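Local coordinates for putative Lipoprotein (Shewanella oneidensis, PDB 3U24) that is of unknown function but binds zinc ions and, as a DUF885 protein related to the Peptidase_MA metallopeptidases, may be a zinc-dependent hydrolase, at residues 23-26 against 27-31; 89-92 against 93-97; 416-419 against 420-423; 552-555 against 556-560. All blocks are in the same frame, centred on the assembly; numbering follows the deposited sequence.

Interaction 1: 23-26 against 27-31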
ATOM      1  N   ALA A  23     -22.970   5.263 -26.739  1.00 37.74           N
ATOM      2  CA  ALA A  23     -22.758   4.716 -25.376  1.00 34.49           C
ATOM      3  C   ALA A  23     -22.856   5.813 -24.301  1.00 31.73           C
ATOM      4  O   ALA A  23     -22.362   6.920 -24.483  1.00 31.48           O
ATOM      5  CB  ALA A  23     -21.398   3.996 -25.279  1.00 32.64           C
ATOM      6  N   SER A  24     -23.516   5.515 -23.190  1.00 29.28           N
ATOM      7  CA  SER A  24     -23.429   6.378 -22.006  1.00 27.61           C
ATOM      8  C   SER A  24     -22.056   6.241 -21.359  1.00 26.14           C
ATOM      9  O   SER A  24     -21.295   5.309 -21.644  1.00 24.18           O
ATOM     10  CB  SER A  24     -24.468   5.981 -20.969  1.00 27.46           C
ATOM     11  OG  SER A  24     -24.217   4.686 -20.451  1.00 26.46           O
ATOM     12  N   PHE A  25     -21.744   7.149 -20.451  1.00 25.74           N
ATOM     13  CA  PHE A  25     -20.505   7.022 -19.735  1.00 25.46           C
ATOM     14  C   PHE A  25     -20.480   5.720 -18.913  1.00 24.82           C
ATOM     15  O   PHE A  25     -19.447   5.066 -18.833  1.00 23.45           O
ATOM     16  CB  PHE A  25     -20.216   8.201 -18.828  1.00 25.70           C
ATOM     17  CG  PHE A  25     -18.829   8.167 -18.284  1.00 25.22           C
ATOM     18  CD1 PHE A  25     -17.776   8.565 -19.058  1.00 25.64           C
ATOM     19  CD2 PHE A  25     -18.589   7.663 -17.037  1.00 25.88           C
ATOM     20  CE1 PHE A  25     -16.479   8.472 -18.592  1.00 25.49           C
ATOM     21  CE2 PHE A  25     -17.315   7.582 -16.543  1.00 25.64           C
ATOM     22  CZ  PHE A  25     -16.259   7.980 -17.329  1.00 25.58           C
ATOM     23  N   ALA A  26     -21.607   5.356 -18.322  1.00 24.67           N
ATOM     24  CA  ALA A  26     -21.686   4.108 -17.553  1.00 24.67           C
ATOM     25  C   ALA A  26     -21.394   2.925 -18.467  1.00 24.88           C
ATOM     26  O   ALA A  26     -20.664   2.018 -18.075  1.00 25.02           O
ATOM     27  CB  ALA A  26     -23.054   3.950 -16.874  1.00 24.75           C
ATOM     28  N   GLN A  27     -21.930   2.938 -19.689  1.00 25.46           N
ATOM     29  CA  GLN A  27     -21.669   1.855 -20.612  1.00 26.30           C
ATOM     30  C   GLN A  27     -20.200   1.835 -20.973  1.00 26.17           C
ATOM     31  O   GLN A  27     -19.615   0.785 -21.069  1.00 25.93           O
ATOM     32  CB  GLN A  27     -22.523   1.959 -21.860  1.00 27.57           C
ATOM     33  CG  GLN A  27     -23.986   1.628 -21.592  1.00 28.91           C
ATOM     34  CD  GLN A  27     -24.892   1.965 -22.749  1.00 30.08           C
ATOM     35  OE1 GLN A  27     -24.891   3.086 -23.275  1.00 30.15           O
ATOM     36  NE2 GLN A  27     -25.703   0.984 -23.141  1.00 32.32           N
ATOM     37  N   PHE A  28     -19.604   3.000 -21.145  1.00 26.63           N
ATOM     38  CA  PHE A  28     -18.227   3.068 -21.504  1.00 26.70           C
ATOM     39  C   PHE A  28     -17.326   2.513 -20.421  1.00 26.66           C
ATOM     40  O   PHE A  28     -16.459   1.743 -20.739  1.00 25.66           O
ATOM     41  CB  PHE A  28     -17.808   4.470 -21.806  1.00 26.95           C
ATOM     42  CG  PHE A  28     -16.342   4.638 -21.768  1.00 27.49           C
ATOM     43  CD1 PHE A  28     -15.552   4.156 -22.810  1.00 28.40           C
ATOM     44  CD2 PHE A  28     -15.740   5.240 -20.695  1.00 27.40           C
ATOM     45  CE1 PHE A  28     -14.193   4.301 -22.769  1.00 28.08           C
ATOM     46  CE2 PHE A  28     -14.372   5.375 -20.655  1.00 27.47           C
ATOM     47  CZ  PHE A  28     -13.610   4.901 -21.688  1.00 27.55           C
ATOM     48  N   SER A  29     -17.516   2.944 -19.173  1.00 27.62           N
ATOM     49  CA  SER A  29     -16.799   2.409 -17.999  1.00 27.90           C
ATOM     50  C   SER A  29     -16.782   0.895 -17.955  1.00 27.24           C
ATOM     51  O   SER A  29     -15.738   0.307 -17.762  1.00 26.64           O
ATOM     52  CB  SER A  29     -17.465   2.824 -16.688  1.00 28.35           C
ATOM     53  OG  SER A  29     -17.448   4.198 -16.508  1.00 31.21           O
ATOM     54  N   ASN A  30     -17.940   0.266 -18.077  1.00 28.35           N
ATOM     55  CA  ASN A  30     -17.993  -1.191 -18.090  1.00 29.88           C
ATOM     56  C   ASN A  30     -17.257  -1.813 -19.326  1.00 28.42           C
ATOM     57  O   ASN A  30     -16.531  -2.813 -19.169  1.00 26.57           O
ATOM     58  CB  ASN A  30     -19.429  -1.721 -17.887  1.00 32.71           C
ATOM     59  CG  ASN A  30     -19.887  -1.613 -16.409  1.00 37.66           C
ATOM     60  OD1 ASN A  30     -19.107  -1.854 -15.466  1.00 41.22           O
ATOM     61  ND2 ASN A  30     -21.141  -1.211 -16.202  1.00 40.93           N
ATOM     62  N   ALA A  31     -17.383  -1.190 -20.503  1.00 25.54           N
ATOM     63  CA  ALA A  31     -16.654  -1.676 -21.676  1.00 24.83           C
ATOM     64  C   ALA A  31     -15.149  -1.476 -21.513  1.00 23.73           C
ATOM     65  O   ALA A  31     -14.362  -2.276 -21.983  1.00 23.72           O
ATOM     66  CB  ALA A  31     -17.137  -0.987 -22.942  1.00 24.67           C
TER

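Interaction 2: 89-92 against 93-97. With ZN (zinc ion), chain C.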
ATOM      1  N   ASN A  89     -19.661  10.997  -9.350  1.00 27.73           N
ATOM      2  CA  ASN A  89     -19.027   9.679  -9.470  1.00 29.21           C
ATOM      3  C   ASN A  89     -18.415   9.365 -10.829  1.00 26.76           C
ATOM      4  O   ASN A  89     -17.351   8.702 -10.923  1.00 24.56           O
ATOM      5  CB  ASN A  89     -20.016   8.535  -9.153  1.00 32.61           C
ATOM      6  CG  ASN A  89     -19.790   7.952  -7.781  1.00 37.84           C
ATOM      7  OD1 ASN A  89     -19.380   8.659  -6.840  1.00 39.00           O
ATOM      8  ND2 ASN A  89     -20.026   6.641  -7.657  1.00 44.90           N
ATOM      9  N   GLU A  90     -19.132   9.754 -11.873  1.00 24.93           N
ATOM     10  CA  GLU A  90     -18.645   9.541 -13.214  1.00 24.61           C
ATOM     11  C   GLU A  90     -17.396  10.387 -13.473  1.00 23.97           C
ATOM     12  O   GLU A  90     -16.460   9.928 -14.148  1.00 22.62           O
ATOM     13  CB  GLU A  90     -19.726   9.848 -14.230  1.00 25.52           C
ATOM     14  CG  GLU A  90     -20.845   8.819 -14.266  1.00 25.93           C
ATOM     15  CD  GLU A  90     -22.010   9.264 -15.111  1.00 27.37           C
ATOM     16  OE1 GLU A  90     -22.064  10.493 -15.404  1.00 28.49           O
ATOM     17  OE2 GLU A  90     -22.875   8.403 -15.485  1.00 27.86           O
ATOM     18  N   THR A  91     -17.345  11.595 -12.910  1.00 24.21           N
ATOM     19  CA  THR A  91     -16.187  12.443 -13.167  1.00 24.47           C
ATOM     20  C   THR A  91     -14.964  11.890 -12.433  1.00 22.90           C
ATOM     21  O   THR A  91     -13.856  11.903 -12.945  1.00 21.74           O
ATOM     22  CB  THR A  91     -16.462  13.952 -12.892  1.00 25.79           C
ATOM     23  OG1 THR A  91     -15.375  14.710 -13.446  1.00 27.17           O
ATOM     24  CG2 THR A  91     -16.550  14.266 -11.442  1.00 25.60           C
ATOM     25  N   ILE A  92     -15.182  11.331 -11.261  1.00 23.09           N
ATOM     26  CA  ILE A  92     -14.100  10.599 -10.553  1.00 22.67           C
ATOM     27  C   ILE A  92     -13.595   9.419 -11.382  1.00 22.25           C
ATOM     28  O   ILE A  92     -12.391   9.317 -11.643  1.00 21.44           O
ATOM     29  CB  ILE A  92     -14.516  10.171  -9.142  1.00 22.40           C
ATOM     30  CG1 ILE A  92     -14.676  11.439  -8.267  1.00 22.72           C
ATOM     31  CG2 ILE A  92     -13.477   9.205  -8.559  1.00 21.63           C
ATOM     32  CD1 ILE A  92     -15.538  11.229  -7.037  1.00 23.22           C
ATOM     33  N   ASP A  93     -14.510   8.584 -11.863  1.00 22.38           N
ATOM     34  CA  ASP A  93     -14.128   7.488 -12.750  1.00 22.60           C
ATOM     35  C   ASP A  93     -13.398   7.971 -14.022  1.00 22.15           C
ATOM     36  O   ASP A  93     -12.403   7.353 -14.447  1.00 20.68           O
ATOM     37  CB  ASP A  93     -15.338   6.621 -13.112  1.00 23.99           C
ATOM     38  CG  ASP A  93     -15.915   5.876 -11.889  1.00 25.56           C
ATOM     39  OD1 ASP A  93     -15.298   5.960 -10.808  1.00 27.12           O
ATOM     40  OD2 ASP A  93     -16.976   5.228 -12.004  1.00 26.81           O
ATOM     41  N   TYR A  94     -13.881   9.065 -14.608  1.00 21.90           N
ATOM     42  CA  TYR A  94     -13.279   9.615 -15.804  1.00 22.19           C
ATOM     43  C   TYR A  94     -11.806   9.907 -15.511  1.00 21.86           C
ATOM     44  O   TYR A  94     -10.930   9.466 -16.248  1.00 20.34           O
ATOM     45  CB  TYR A  94     -14.003  10.905 -16.255  1.00 23.37           C
ATOM     46  CG  TYR A  94     -13.440  11.548 -17.497  1.00 23.98           C
ATOM     47  CD1 TYR A  94     -12.233  12.212 -17.476  1.00 24.31           C
ATOM     48  CD2 TYR A  94     -14.135  11.507 -18.703  1.00 25.21           C
ATOM     49  CE1 TYR A  94     -11.717  12.794 -18.620  1.00 25.10           C
ATOM     50  CE2 TYR A  94     -13.636  12.118 -19.834  1.00 25.51           C
ATOM     51  CZ  TYR A  94     -12.414  12.745 -19.783  1.00 25.54           C
ATOM     52  OH  TYR A  94     -11.895  13.345 -20.911  1.00 26.83           O
ATOM     53  N   HIS A  95     -11.550  10.635 -14.423  1.00 21.49           N
ATOM     54  CA  HIS A  95     -10.200  11.030 -14.102  1.00 21.66           C
ATOM     55  C   HIS A  95      -9.289   9.875 -13.703  1.00 21.34           C
ATOM     56  O   HIS A  95      -8.109   9.831 -14.091  1.00 21.72           O
ATOM     57  CB  HIS A  95     -10.205  12.158 -13.075  1.00 22.08           C
ATOM     58  CG  HIS A  95     -10.647  13.448 -13.648  1.00 23.40           C
ATOM     59  ND1 HIS A  95     -11.976  13.775 -13.805  1.00 24.93           N
ATOM     60  CD2 HIS A  95      -9.921  14.485 -14.191  1.00 24.00           C
ATOM     61  CE1 HIS A  95     -12.063  14.987 -14.371  1.00 25.44           C
ATOM     62  NE2 HIS A  95     -10.807  15.434 -14.587  1.00 25.48           N
ATOM     63  N   LEU A  96      -9.811   8.932 -12.940  1.00 20.84           N
ATOM     64  CA  LEU A  96      -9.061   7.757 -12.590  1.00 20.42           C
ATOM     65  C   LEU A  96      -8.685   6.967 -13.847  1.00 20.50           C
ATOM     66  O   LEU A  96      -7.550   6.542 -13.965  1.00 20.30           O
ATOM     67  CB  LEU A  96      -9.854   6.895 -11.633  1.00 20.43           C
ATOM     68  CG  LEU A  96     -10.046   7.423 -10.206  1.00 20.83           C
ATOM     69  CD1 LEU A  96     -10.915   6.378  -9.459  1.00 19.59           C
ATOM     70  CD2 LEU A  96      -8.722   7.725  -9.468  1.00 19.93           C
ATOM     71  N   ILE A  97      -9.608   6.806 -14.794  1.00 20.30           N
ATOM     72  CA  ILE A  97      -9.292   6.154 -16.036  1.00 20.57           C
ATOM     73  C   ILE A  97      -8.237   6.924 -16.852  1.00 21.22           C
ATOM     74  O   ILE A  97      -7.243   6.338 -17.326  1.00 20.49           O
ATOM     75  CB  ILE A  97     -10.567   5.884 -16.882  1.00 21.12           C
ATOM     76  CG1 ILE A  97     -11.420   4.783 -16.217  1.00 21.29           C
ATOM     77  CG2 ILE A  97     -10.206   5.482 -18.290  1.00 20.42           C
ATOM     78  CD1 ILE A  97     -12.842   4.682 -16.778  1.00 21.59           C
TER
HETATM   79 ZN    ZN C 592     -10.378  17.126 -15.532  1.00 33.31          ZN
HETATM   80  O   HOH W   1     -12.339  18.734 -15.503  1.00 32.39           O

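Interaction 3: 416-419 against 420-423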
ATOM      1  N   THR A 416     -14.091   2.768   9.039  1.00 20.51           N
ATOM      2  CA  THR A 416     -15.102   3.769   8.847  1.00 21.05           C
ATOM      3  C   THR A 416     -15.111   4.322   7.441  1.00 21.30           C
ATOM      4  O   THR A 416     -16.178   4.447   6.829  1.00 20.73           O
ATOM      5  CB  THR A 416     -14.937   4.899   9.841  1.00 21.44           C
ATOM      6  OG1 THR A 416     -14.947   4.314  11.145  1.00 22.09           O
ATOM      7  CG2 THR A 416     -16.080   5.904   9.750  1.00 21.04           C
ATOM      8  N   GLN A 417     -13.933   4.651   6.927  1.00 21.41           N
ATOM      9  CA  GLN A 417     -13.828   5.158   5.577  1.00 21.37           C
ATOM     10  C   GLN A 417     -14.297   4.117   4.549  1.00 21.90           C
ATOM     11  O   GLN A 417     -14.898   4.489   3.531  1.00 21.58           O
ATOM     12  CB  GLN A 417     -12.384   5.589   5.286  1.00 21.03           C
ATOM     13  CG  GLN A 417     -12.188   6.305   3.942  1.00 21.40           C
ATOM     14  CD  GLN A 417     -11.749   5.398   2.778  1.00 21.72           C
ATOM     15  OE1 GLN A 417     -12.257   5.522   1.646  1.00 23.43           O
ATOM     16  NE2 GLN A 417     -10.783   4.546   3.025  1.00 20.99           N
ATOM     17  N   LEU A 418     -14.026   2.833   4.801  1.00 22.26           N
ATOM     18  CA  LEU A 418     -14.501   1.778   3.889  1.00 23.63           C
ATOM     19  C   LEU A 418     -16.029   1.696   3.889  1.00 23.66           C
ATOM     20  O   LEU A 418     -16.630   1.571   2.850  1.00 24.50           O
ATOM     21  CB  LEU A 418     -13.927   0.405   4.278  1.00 24.94           C
ATOM     22  CG  LEU A 418     -14.496  -0.884   3.637  1.00 25.94           C
ATOM     23  CD1 LEU A 418     -14.134  -0.976   2.151  1.00 25.66           C
ATOM     24  CD2 LEU A 418     -13.950  -2.109   4.374  1.00 26.62           C
ATOM     25  N   VAL A 419     -16.650   1.720   5.056  1.00 23.83           N
ATOM     26  CA  VAL A 419     -18.109   1.743   5.128  1.00 24.61           C
ATOM     27  C   VAL A 419     -18.673   2.940   4.350  1.00 25.28           C
ATOM     28  O   VAL A 419     -19.590   2.784   3.537  1.00 25.63           O
ATOM     29  CB  VAL A 419     -18.631   1.760   6.575  1.00 24.90           C
ATOM     30  CG1 VAL A 419     -20.160   1.966   6.586  1.00 24.95           C
ATOM     31  CG2 VAL A 419     -18.243   0.471   7.278  1.00 24.18           C
ATOM     32  N   TYR A 420     -18.115   4.132   4.558  1.00 24.67           N
ATOM     33  CA  TYR A 420     -18.602   5.283   3.830  1.00 25.58           C
ATOM     34  C   TYR A 420     -18.436   5.085   2.325  1.00 26.57           C
ATOM     35  O   TYR A 420     -19.376   5.350   1.586  1.00 26.20           O
ATOM     36  CB  TYR A 420     -18.009   6.600   4.327  1.00 24.82           C
ATOM     37  CG  TYR A 420     -18.802   7.200   5.499  1.00 24.49           C
ATOM     38  CD1 TYR A 420     -18.628   6.747   6.764  1.00 24.55           C
ATOM     39  CD2 TYR A 420     -19.727   8.201   5.300  1.00 25.42           C
ATOM     40  CE1 TYR A 420     -19.342   7.271   7.818  1.00 25.65           C
ATOM     41  CE2 TYR A 420     -20.487   8.728   6.342  1.00 25.62           C
ATOM     42  CZ  TYR A 420     -20.284   8.264   7.606  1.00 26.05           C
ATOM     43  OH  TYR A 420     -20.949   8.782   8.685  1.00 26.24           O
ATOM     44  N   SER A 421     -17.306   4.525   1.890  1.00 27.02           N
ATOM     45  CA  SER A 421     -17.096   4.280   0.454  1.00 28.76           C
ATOM     46  C   SER A 421     -18.014   3.203  -0.118  1.00 29.98           C
ATOM     47  O   SER A 421     -18.180   3.134  -1.311  1.00 28.06           O
ATOM     48  CB  SER A 421     -15.660   3.835   0.153  1.00 28.20           C
ATOM     49  OG  SER A 421     -15.487   2.541   0.678  1.00 29.67           O
ATOM     50  N   ASN A 422     -18.567   2.336   0.721  1.00 32.55           N
ATOM     51  CA  ASN A 422     -19.577   1.421   0.242  1.00 35.98           C
ATOM     52  C   ASN A 422     -20.966   2.121   0.011  1.00 37.16           C
ATOM     53  O   ASN A 422     -21.786   1.520  -0.625  1.00 38.85           O
ATOM     54  CB  ASN A 422     -19.682   0.167   1.149  1.00 37.69           C
ATOM     55  CG  ASN A 422     -18.486  -0.773   1.025  1.00 39.06           C
ATOM     56  OD1 ASN A 422     -18.155  -1.502   1.975  1.00 44.93           O
ATOM     57  ND2 ASN A 422     -17.846  -0.788  -0.133  1.00 38.96           N
ATOM     58  N   GLU A 423     -21.185   3.367   0.479  1.00 39.69           N
ATOM     59  CA  GLU A 423     -22.434   4.146   0.242  1.00 42.06           C
ATOM     60  C   GLU A 423     -22.576   4.338  -1.301  1.00 44.56           C
ATOM     61  O   GLU A 423     -23.621   3.978  -1.869  1.00 49.80           O
ATOM     62  CB  GLU A 423     -22.602   5.531   1.077  1.00 42.99           C
ATOM     63  CG  GLU A 423     -22.937   5.511   2.647  1.00 44.08           C
ATOM     64  CD  GLU A 423     -23.595   6.809   3.374  1.00 48.49           C
ATOM     65  OE1 GLU A 423     -23.828   7.947   2.831  1.00 47.44           O
ATOM     66  OE2 GLU A 423     -23.987   6.705   4.591  1.00 50.71           O
TER

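Interaction 4: 552-555 against 556-560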
ATOM      1  N   HIS A 552     -16.717  15.877   7.603  1.00 23.94           N
ATOM      2  CA  HIS A 552     -16.255  14.498   7.533  1.00 23.07           C
ATOM      3  C   HIS A 552     -17.120  13.667   6.654  1.00 23.89           C
ATOM      4  O   HIS A 552     -16.615  12.926   5.813  1.00 23.37           O
ATOM      5  CB  HIS A 552     -16.147  13.863   8.925  1.00 22.57           C
ATOM      6  CG  HIS A 552     -14.962  14.354   9.745  1.00 21.93           C
ATOM      7  ND1 HIS A 552     -14.959  14.329  11.102  1.00 21.75           N
ATOM      8  CD2 HIS A 552     -13.727  14.899   9.356  1.00 21.04           C
ATOM      9  CE1 HIS A 552     -13.788  14.853  11.560  1.00 21.49           C
ATOM     10  NE2 HIS A 552     -13.028  15.189  10.492  1.00 21.00           N
ATOM     11  N   GLU A 553     -18.430  13.755   6.832  1.00 25.72           N
ATOM     12  CA  GLU A 553     -19.356  12.887   6.095  1.00 27.43           C
ATOM     13  C   GLU A 553     -19.384  13.219   4.604  1.00 27.53           C
ATOM     14  O   GLU A 553     -19.469  12.335   3.744  1.00 27.66           O
ATOM     15  CB  GLU A 553     -20.762  12.955   6.699  1.00 29.94           C
ATOM     16  CG  GLU A 553     -20.806  12.238   8.053  1.00 32.95           C
ATOM     17  CD  GLU A 553     -22.079  12.449   8.849  1.00 35.56           C
ATOM     18  OE1 GLU A 553     -23.089  12.948   8.295  1.00 41.90           O
ATOM     19  OE2 GLU A 553     -22.084  12.099  10.050  1.00 36.41           O
ATOM     20  N   LYS A 554     -19.274  14.490   4.290  1.00 27.76           N
ATOM     21  CA  LYS A 554     -19.245  14.887   2.896  1.00 28.86           C
ATOM     22  C   LYS A 554     -17.911  14.442   2.271  1.00 27.10           C
ATOM     23  O   LYS A 554     -17.898  13.904   1.143  1.00 26.58           O
ATOM     24  CB  LYS A 554     -19.434  16.392   2.770  1.00 30.42           C
ATOM     25  CG  LYS A 554     -19.417  16.907   1.338  1.00 32.96           C
ATOM     26  CD  LYS A 554     -20.737  16.675   0.611  1.00 35.60           C
ATOM     27  CE  LYS A 554     -20.844  17.550  -0.641  1.00 37.57           C
ATOM     28  NZ  LYS A 554     -21.552  16.800  -1.725  1.00 39.62           N
ATOM     29  N   PHE A 555     -16.807  14.645   3.004  1.00 25.25           N
ATOM     30  CA  PHE A 555     -15.492  14.170   2.539  1.00 23.81           C
ATOM     31  C   PHE A 555     -15.499  12.689   2.228  1.00 23.22           C
ATOM     32  O   PHE A 555     -14.974  12.284   1.193  1.00 23.80           O
ATOM     33  CB  PHE A 555     -14.378  14.488   3.532  1.00 23.44           C
ATOM     34  CG  PHE A 555     -13.014  14.108   3.041  1.00 22.79           C
ATOM     35  CD1 PHE A 555     -12.296  14.964   2.254  1.00 23.05           C
ATOM     36  CD2 PHE A 555     -12.472  12.887   3.343  1.00 22.64           C
ATOM     37  CE1 PHE A 555     -11.050  14.634   1.789  1.00 22.11           C
ATOM     38  CE2 PHE A 555     -11.205  12.540   2.911  1.00 22.44           C
ATOM     39  CZ  PHE A 555     -10.518  13.409   2.096  1.00 22.31           C
ATOM     40  N   LEU A 556     -16.101  11.886   3.097  1.00 22.56           N
ATOM     41  CA  LEU A 556     -16.075  10.457   2.927  1.00 22.10           C
ATOM     42  C   LEU A 556     -17.080   9.958   1.886  1.00 23.11           C
ATOM     43  O   LEU A 556     -17.065   8.778   1.561  1.00 23.19           O
ATOM     44  CB  LEU A 556     -16.323   9.742   4.245  1.00 21.71           C
ATOM     45  CG  LEU A 556     -15.327  10.006   5.364  1.00 21.30           C
ATOM     46  CD1 LEU A 556     -15.893   9.613   6.713  1.00 20.84           C
ATOM     47  CD2 LEU A 556     -14.007   9.294   5.061  1.00 20.56           C
ATOM     48  N   SER A 557     -17.888  10.830   1.307  1.00 23.77           N
ATOM     49  CA  SER A 557     -19.013  10.371   0.472  1.00 25.17           C
ATOM     50  C   SER A 557     -18.565  10.059  -0.936  1.00 26.54           C
ATOM     51  O   SER A 557     -19.273   9.392  -1.634  1.00 28.90           O
ATOM     52  CB  SER A 557     -20.153  11.411   0.402  1.00 25.88           C
ATOM     53  OG  SER A 557     -19.736  12.627  -0.214  1.00 25.91           O
ATOM     54  N   TYR A 558     -17.380  10.499  -1.338  1.00 27.09           N
ATOM     55  CA  TYR A 558     -16.883  10.281  -2.691  1.00 28.40           C
ATOM     56  C   TYR A 558     -16.110   8.963  -2.851  1.00 28.61           C
ATOM     57  O   TYR A 558     -15.757   8.582  -3.967  1.00 28.94           O
ATOM     58  CB  TYR A 558     -15.973  11.461  -3.076  1.00 29.28           C
ATOM     59  CG  TYR A 558     -16.706  12.781  -3.084  1.00 29.97           C
ATOM     60  CD1 TYR A 558     -17.379  13.203  -4.217  1.00 31.49           C
ATOM     61  CD2 TYR A 558     -16.776  13.564  -1.966  1.00 29.57           C
ATOM     62  CE1 TYR A 558     -18.062  14.388  -4.242  1.00 31.57           C
ATOM     63  CE2 TYR A 558     -17.464  14.762  -1.978  1.00 30.49           C
ATOM     64  CZ  TYR A 558     -18.088  15.168  -3.119  1.00 31.48           C
ATOM     65  OH  TYR A 558     -18.794  16.350  -3.148  1.00 35.37           O
ATOM     66  N   GLY A 559     -15.843   8.276  -1.749  1.00 27.89           N
ATOM     67  CA  GLY A 559     -15.000   7.084  -1.795  1.00 27.95           C
ATOM     68  C   GLY A 559     -13.534   7.437  -2.023  1.00 27.55           C
ATOM     69  O   GLY A 559     -13.114   8.579  -1.834  1.00 26.32           O
ATOM     70  N   SER A 560     -12.785   6.460  -2.509  1.00 27.38           N
ATOM     71  CA  SER A 560     -11.332   6.521  -2.588  1.00 27.82           C
ATOM     72  C   SER A 560     -10.783   7.331  -3.797  1.00 27.52           C
ATOM     73  O   SER A 560      -9.911   6.882  -4.521  1.00 29.09           O
ATOM     74  CB  SER A 560     -10.815   5.068  -2.583  1.00 28.70           C
ATOM     75  OG  SER A 560     -11.351   4.373  -1.412  1.00 29.56           O
TER
HETATM   76  O   HOH W   2     -21.543  14.064  -1.847  1.00 43.91           O
HETATM   77  O   HOH W   3     -14.479   9.881  -0.075  1.00 30.61           O

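Interaction 1: 23-26 against 27-31
Phe25 and Phe28 form the tight, buried side of this first turn of helix 25-39. Both have CG anti to the backbone N (chi1 -170° and 162°), which, with their three-residue spacing, brings the two rings out together. They meet obliquely, Phe25 CE1 lying 3.9 Å from Phe28 CD2. Phe25 reaches helix 88-111, where it packs on Glu90, Asp93 and Tyr94, while Phe28 lies on Gln74, Lys77 and Leu78 of helix 61-79. At the border of this patch the hydroxyl of Ser29 comes obliquely to the Phe25 ring, Ser29 OG being 3.4 Å from Phe25 CE2.

The other side of the turn is more exposed and held by polar bonds. Ser24 is the N-cap and forms a capping box with Gln27: Gln27 N donates to Ser24 OG at 3.0 Å, and Ser24 N returns a nearly straight bond of 2.8 Å to Gln27 OE1. That oxygen accepts on a lone pair, in its carbonyl plane. Phe28 N reaches Ser24 O at 2.9 Å, starting the regular helical bonding. Reciprocal capping thus gives partners to amides at the helix start that have no preceding turn to bond to, while the aromatic flank fixes the turn against two neighbouring helices.

Interaction 2: 89-92 against 93-97
Asn89 meets Asp93 one turn later in helix 88-111, Asn89 O accepting from Asp93 N at 3.0 Å. Both side chains turn their polar ends elsewhere: Asn89 ND2 bonds to Ser424 O, and Asp93 OD1 to the hydroxyl of Ser426. Glu90 O accepts from Tyr94 N at 2.8 Å, while the carboxylate of Glu90 turns back to Thr87 N. Glu90 O, Tyr94 CA and Asp93 CB form part of the surface on which Phe25 of helix 25-39 packs.

Thr91 O is gripped twice by His95. It takes the routine helical bond from His95 N at 3.0 Å and a second, from His95 ND1, at 2.8 Å. The two donors arrive from opposite faces of the carbonyl plane. The oxygen lies in the plane of the imidazole, only 1° out of it, although ND1 itself stands above the carbonyl plane and not on a lone pair. With CG beside its own backbone N (chi1 -72°), the ring runs back along the helix next to the Thr91 side chain, whose OG1 is 3.4 Å from His95 CE1.

Ile92 completes the turn: Leu96 N donates to its O, and Ile92 CG2 touches Leu96 CD1 at 3.9 Å, the two chains lying side by side.

Across the imidazole, His95 NE2 binds the zinc ion at 2.0 Å. A water is also on the metal. The ND1 bond to Thr91 O should restrain the ring's rotation with NE2 turned to the metal and would be expected to increase its electron-donating power.

Interaction 3: 416-419 against 420-423
Backbone bonds run regularly from Tyr420 N to Thr416 O and from Ser421 N to Gln417 O, but near the end of helix 414-423 they weaken and branch: Asn422 N lies 3.0 Å from both Leu418 O and Val419 O, the second bond being weak.

Thr416 and Tyr420 lie side by side. The methyl CG2 of Thr416, anti to its backbone N, sits 4.0 Å from CD1 and CE1 of Tyr420, and Thr416 O lies at the edge of that ring, in its plane, 3.4 Å from CD1. The phenol continues past the threonine to Thr341 O, where OH is hydrogen-bonded; Thr416 OG1 turns back to Ala410 O.

On another flank, Ser421 OG donates a short bond of 2.6 Å to Leu418 O. Its chi1 of 70° places OG between the backbone N and carbonyl carbon, folding the hydroxyl back over the preceding turn. Asn422 N reaches Leu418 O from the same face of the carbonyl plane, so two donors grip this oxygen. The Leu418 side chain crosses that of Asn422, with Leu418 CD1 4.1 Å from Asn422 OD1.

Gln417 packs on Met437, Val438 and Trp441 of helix 435-451, which contributes Glu439 to the zinc site shared with His408 and His414. Near its C-terminal end the helix thus supplements the backbone bond at Leu418 O with a serine hydroxyl, where the amide bonds of Asn422 are bent or weak, while Tyr420 ties its buried flank to Thr341.

Interaction 4: 552-555 against 556-560
This contact is the C-terminal end of helix 548-555 and the start of the loop leading to helix 563-571. The last regular helical bond here runs from Leu556 N to His552 O at 3.0 Å. Beyond it, Ser557 N switches to the carbonyl three residues back, Lys554 O, at 3.1 Å and from well above the carbonyl plane. Ser557 OG, folded back by a chi1 of 63°, donates to Lys554 O as well, at 2.6 Å.

Leu556 turns inward to Gln417 and Tyr420 of helix 414-423 and to Trp441, while His552 meets Trp441 edge-to-face and has both ring nitrogens bonded, ND1 to Ile339 O and NE2 to Tyr444 OH. Phe555 O lies at the edge of the Tyr558 ring, in its plane.

On the exposed side the Lys554 chain bends at chi2 and chi4, crossing to Tyr558. Lys554 NZ donates to Tyr558 OH at 3.1 Å and to a water at 2.7 Å, and that water in turn donates to Ser557 OG at 2.8 Å.

In the fold
Along the chain the four contacts follow one another in numerical order, each local to one short stretch of chain, on helix 25-39, helix 88-111, helix 414-423 and the end of helix 548-555. Interactions 1 and 2, with centres 12 Å apart, pack through Phe25 and Phe28. The centres of interactions 3 and 4 are closer, at 8 Å, and the two join through Tyr420 and Gln417 against Leu556. Ile92 of interaction 2 touches Tyr558 of interaction 4, linking the pairs, whereas the centres of interactions 1 and 3 are 24 Å apart and the two do not touch. Helices distant in sequence are thus brought together, connecting the N-terminal helix with the neighbourhood of the His408, His414 and Glu439 zinc site.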